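Local coordinates for inositol dehydrogenase (PDB 4MKX), which catalyses the NAD-dependent oxidation of scyllo-inositol, as a Rossmann-fold sugar alcohol dehydrogenase of the Gfo/Idh/MocA family, at the interface of chains A and B. Residues are numbered along the deposited sequence; one frame, centred on the assembly and turned at random. Chains: chain A/B, Inositol dehydrogenase.

Contact 1: the interface of chains A and B. Residues chain A 218-219, 234-236, 250; chain B 163-164, 246.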
loop_
_atom_site.group_PDB
_atom_site.type_symbol
_atom_site.label_atom_id
_atom_site.label_comp_id
_atom_site.label_asym_id
_atom_site.label_seq_id
_atom_site.Cartn_x
_atom_site.Cartn_y
_atom_site.Cartn_z
ATOM N N GLY A 218 -6.375 -25.549 -17.241
ATOM C CA GLY A 218 -6.671 -25.670 -15.835
ATOM C C GLY A 218 -5.972 -26.843 -15.220
ATOM O O GLY A 218 -5.372 -27.665 -15.917
ATOM N N LEU A 219 -6.085 -26.939 -13.907
ATOM C CA LEU A 219 -5.254 -27.839 -13.153
ATOM C C LEU A 219 -5.973 -28.146 -11.861
ATOM O O LEU A 219 -6.637 -27.277 -11.289
ATOM C CB LEU A 219 -3.919 -27.135 -12.880
ATOM C CG LEU A 219 -2.777 -27.754 -12.078
ATOM C CD1 LEU A 219 -2.238 -28.992 -12.772
ATOM C CD2 LEU A 219 -1.672 -26.712 -11.909
ATOM N N THR A 234 -8.365 -24.537 -10.305
ATOM C CA THR A 234 -7.841 -23.283 -10.851
ATOM C C THR A 234 -7.820 -23.383 -12.359
ATOM O O THR A 234 -7.453 -24.420 -12.913
ATOM C CB THR A 234 -6.398 -22.982 -10.384
ATOM O OG1 THR A 234 -6.279 -23.237 -8.983
ATOM C CG2 THR A 234 -6.046 -21.522 -10.654
ATOM N N GLY A 235 -8.209 -22.305 -13.030
ATOM C CA GLY A 235 -8.151 -22.273 -14.472
ATOM C C GLY A 235 -7.747 -20.900 -14.932
ATOM O O GLY A 235 -7.924 -19.904 -14.224
ATOM N N ALA A 236 -7.183 -20.842 -16.121
ATOM C CA ALA A 236 -6.792 -19.585 -16.697
ATOM C C ALA A 236 -7.211 -19.566 -18.153
ATOM O O ALA A 236 -7.294 -20.613 -18.803
ATOM C CB ALA A 236 -5.281 -19.394 -16.569
ATOM N N VAL A 250 -8.561 -15.486 -14.676
ATOM C CA VAL A 250 -8.177 -16.584 -13.796
ATOM C C VAL A 250 -9.362 -16.835 -12.880
ATOM O O VAL A 250 -9.972 -15.896 -12.374
ATOM C CB VAL A 250 -6.916 -16.283 -12.967
ATOM C CG1 VAL A 250 -6.723 -17.367 -11.910
ATOM C CG2 VAL A 250 -5.689 -16.224 -13.855
ATOM N N THR B 163 1.078 -23.262 -8.854
ATOM C CA THR B 163 0.027 -23.592 -9.806
ATOM C C THR B 163 0.000 -22.610 -10.980
ATOM O O THR B 163 -0.353 -22.971 -12.087
ATOM C CB THR B 163 -1.341 -23.572 -9.142
ATOM O OG1 THR B 163 -1.661 -22.221 -8.826
ATOM C CG2 THR B 163 -1.340 -24.382 -7.870
ATOM N N LEU B 164 0.366 -21.356 -10.735
ATOM C CA LEU B 164 0.308 -20.361 -11.799
ATOM C C LEU B 164 1.369 -19.292 -11.573
ATOM O O LEU B 164 1.581 -18.845 -10.450
ATOM C CB LEU B 164 -1.081 -19.702 -11.840
ATOM C CG LEU B 164 -1.358 -18.706 -12.979
ATOM C CD1 LEU B 164 -2.829 -18.768 -13.329
ATOM C CD2 LEU B 164 -1.004 -17.281 -12.578
ATOM N N MET B 246 0.393 -23.490 -15.041
ATOM C CA MET B 246 -0.051 -22.447 -15.935
ATOM C C MET B 246 0.858 -21.247 -15.812
ATOM O O MET B 246 1.360 -20.960 -14.739
ATOM C CB MET B 246 -1.483 -22.066 -15.584
ATOM C CG MET B 246 -2.420 -23.244 -15.697
ATOM S SD MET B 246 -4.073 -22.876 -15.119
ATOM C CE MET B 246 -3.854 -22.900 -13.364
HETATM O O HOH W 1 -4.170 -22.255 -7.460
#
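A:Thr234 and B:Thr163 meet through a shared water at this sheet-against-sheet interface. The hydroxyl OG1 of A:Thr234 lies 2.8 Å from water 1. The hydroxyl OG1 of B:Thr163 lies 2.9 Å from the same water. Water 1 therefore ties the start of strand 234-241 of chain A to the start of strand 162-172 of chain B. In A:Thr234 the two branches divide the work. OG1 sits beside the backbone N (chi1 -44°) and faces the water, while CG2 takes the position opposite that N and joins the apolar contact.

B:Met246 carries most of that contact, and of the residues in this patch it hides the most surface. Its chain runs straight through chi2 and then bends at the sulfur (chi3 -76°). The bend lays CE against A:Thr234, which it meets obliquely. CE is 3.7 Å from CG2 of A:Thr234. The sulfur rests over backbone as much as over side chain. SD lies 3.9 Å from CA of A:Gly218, where no side chain comes between them. On another side SD is 4.0 Å from CB of A:Ala236. An alanine in place of B:Met246 would probably leave A:Thr234 CG2 and CA of A:Gly218 without their apolar partner, and A:Ala236 CB without the sulfur on one flank, opening a gap between the two sheets.

Two leucines lie on either side of the methionine. CD2 of A:Leu219 faces the backbone of B:Thr163, loosely, 4.0 Å from its carbonyl O. B:Leu164 points toward the other sheet and touches A:Val250 tip to tip. Its CD1 also comes near A:Ala236, so the alanine methyl is flanked by both the leucine and the sulfur. At the leucine-valine end the meeting atoms are CD1 of B:Leu164 and CG2 of A:Val250, 3.9 Å apart.

Contact 2: the interface of chains A and B. Residues chain A 164, 248, 264, 266; chain B 168, 236, 248, 250.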
loop_
_atom_site.group_PDB
_atom_site.type_symbol
_atom_site.label_atom_id
_atom_site.label_comp_id
_atom_site.label_asym_id
_atom_site.label_seq_id
_atom_site.Cartn_x
_atom_site.Cartn_y
_atom_site.Cartn_z
ATOM N N LEU A 164 -6.042 -4.175 -22.749
ATOM C CA LEU A 164 -6.050 -5.468 -22.077
ATOM C C LEU A 164 -6.854 -5.381 -20.786
ATOM O O LEU A 164 -6.749 -4.407 -20.046
ATOM C CB LEU A 164 -4.613 -5.913 -21.755
ATOM C CG LEU A 164 -4.426 -7.312 -21.146
ATOM C CD1 LEU A 164 -3.091 -7.863 -21.599
ATOM C CD2 LEU A 164 -4.454 -7.272 -19.625
ATOM N N ILE A 248 -7.539 -11.532 -20.078
ATOM C CA ILE A 248 -6.982 -12.651 -19.341
ATOM C C ILE A 248 -7.913 -12.936 -18.183
ATOM O O ILE A 248 -8.318 -12.011 -17.473
ATOM C CB ILE A 248 -5.606 -12.274 -18.771
ATOM C CG1 ILE A 248 -4.622 -12.027 -19.912
ATOM C CG2 ILE A 248 -5.080 -13.375 -17.859
ATOM C CD1 ILE A 248 -3.300 -11.499 -19.460
ATOM N N GLU A 264 -8.091 -5.638 -13.610
ATOM C CA GLU A 264 -7.063 -4.723 -14.067
ATOM C C GLU A 264 -7.411 -4.291 -15.481
ATOM O O GLU A 264 -7.763 -5.124 -16.320
ATOM C CB GLU A 264 -5.733 -5.472 -14.090
ATOM C CG GLU A 264 -4.628 -4.815 -14.848
ATOM C CD GLU A 264 -3.435 -5.728 -14.921
ATOM O OE1 GLU A 264 -2.708 -5.815 -13.908
ATOM O OE2 GLU A 264 -3.244 -6.396 -15.960
ATOM N N ILE A 266 -5.746 -2.137 -18.641
ATOM C CA ILE A 266 -4.609 -1.441 -19.228
ATOM C C ILE A 266 -5.093 -0.673 -20.451
ATOM O O ILE A 266 -5.737 -1.245 -21.332
ATOM C CB ILE A 266 -3.530 -2.424 -19.669
ATOM C CG1 ILE A 266 -3.079 -3.264 -18.468
ATOM C CG2 ILE A 266 -2.342 -1.658 -20.229
ATOM C CD1 ILE A 266 -1.956 -4.235 -18.779
ATOM N N TYR B 168 4.870 -9.834 -15.943
ATOM C CA TYR B 168 4.702 -8.712 -16.846
ATOM C C TYR B 168 6.042 -8.036 -17.007
ATOM O O TYR B 168 6.728 -7.779 -16.015
ATOM C CB TYR B 168 3.790 -7.662 -16.208
ATOM C CG TYR B 168 2.300 -7.912 -16.247
ATOM C CD1 TYR B 168 1.758 -9.161 -16.532
ATOM C CD2 TYR B 168 1.432 -6.870 -15.984
ATOM C CE1 TYR B 168 0.371 -9.349 -16.561
ATOM C CE2 TYR B 168 0.062 -7.049 -15.999
ATOM C CZ TYR B 168 -0.464 -8.273 -16.291
ATOM O OH TYR B 168 -1.831 -8.413 -16.315
ATOM N N ALA B 236 0.186 -10.631 -25.156
ATOM C CA ALA B 236 -0.110 -11.462 -24.023
ATOM C C ALA B 236 -0.009 -12.914 -24.446
ATOM O O ALA B 236 -0.234 -13.252 -25.612
ATOM C CB ALA B 236 -1.509 -11.151 -23.493
ATOM N N ILE B 248 1.192 -17.022 -17.372
ATOM C CA ILE B 248 0.630 -15.924 -18.135
ATOM C C ILE B 248 1.726 -14.897 -18.322
ATOM O O ILE B 248 2.415 -14.547 -17.359
ATOM C CB ILE B 248 -0.517 -15.267 -17.351
ATOM C CG1 ILE B 248 -1.666 -16.259 -17.186
ATOM C CG2 ILE B 248 -1.008 -14.013 -18.063
ATOM C CD1 ILE B 248 -2.761 -15.766 -16.299
ATOM N N VAL B 250 2.679 -10.971 -20.024
ATOM C CA VAL B 250 2.319 -9.771 -20.770
ATOM C C VAL B 250 3.614 -9.023 -21.035
ATOM O O VAL B 250 4.459 -8.903 -20.152
ATOM C CB VAL B 250 1.326 -8.867 -20.018
ATOM C CG1 VAL B 250 1.187 -7.534 -20.748
ATOM C CG2 VAL B 250 -0.035 -9.528 -19.919
#
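A:Ile248 and B:Ile248 pack against each other about the two-fold relation of the chains. They slide past one another in opposite directions, and the contact is reciprocal. CG2 of A:Ile248 is 3.7 Å from CD1 of B:Ile248, and the exchanged pair matches it. In each isoleucine CG1 lies beside the backbone N (chi1 -65°), and chi2 then extends CD1 across to the partner. The side chain of A:Ile248 also crosses that of B:Val250 at an angle, its CD1 3.8 Å from CG2 of the valine. This is the tightly packed, wholly apolar part of the patch.

Looser contact surrounds it. The CB of B:Ala236 has a longer contact, with CD1 of A:Leu164. A:Ile266 barely touches: its CD1 is 4.4 Å from CE2 of B:Tyr168.

The flank near A:Ile266 is polar instead. B:Tyr168 donates a hydrogen bond from its hydroxyl OH to the carboxylate OE2 of A:Glu264, at a short 2.5 Å. OE2 accepts through its syn lone pair, on the side of OE1. The carboxylate comes in at the ring edge, with CD in the ring plane, and the two planes are turned 59° apart. B:Val250 of the same chain as the tyrosine lies over part of one ring face and probably helps to hold the ring in place. Its CB stands 3.5 Å above the ring plane of B:Tyr168, offset toward the rim.

The C-alpha centres of contact 1 and contact 2 are about 15 Å apart. Both draw on strands 162-172, 234-241 and 246-252, and the two-fold relation makes them overlap in content. B:Leu164, A:Ala236 and A:Val250 of contact 1 return in contact 2 as A:Leu164, B:Ala236 and B:Val250. Strands 211-219 and 260-267 appear in contact 1 and contact 2 respectively. Together the contacts show two beta-sheets meeting face to face across one continuous interface. The deposited assembly holds four copies, and this sheet pairing may be one of the contacts that build a tetramer in solution, though the structure alone does not show this.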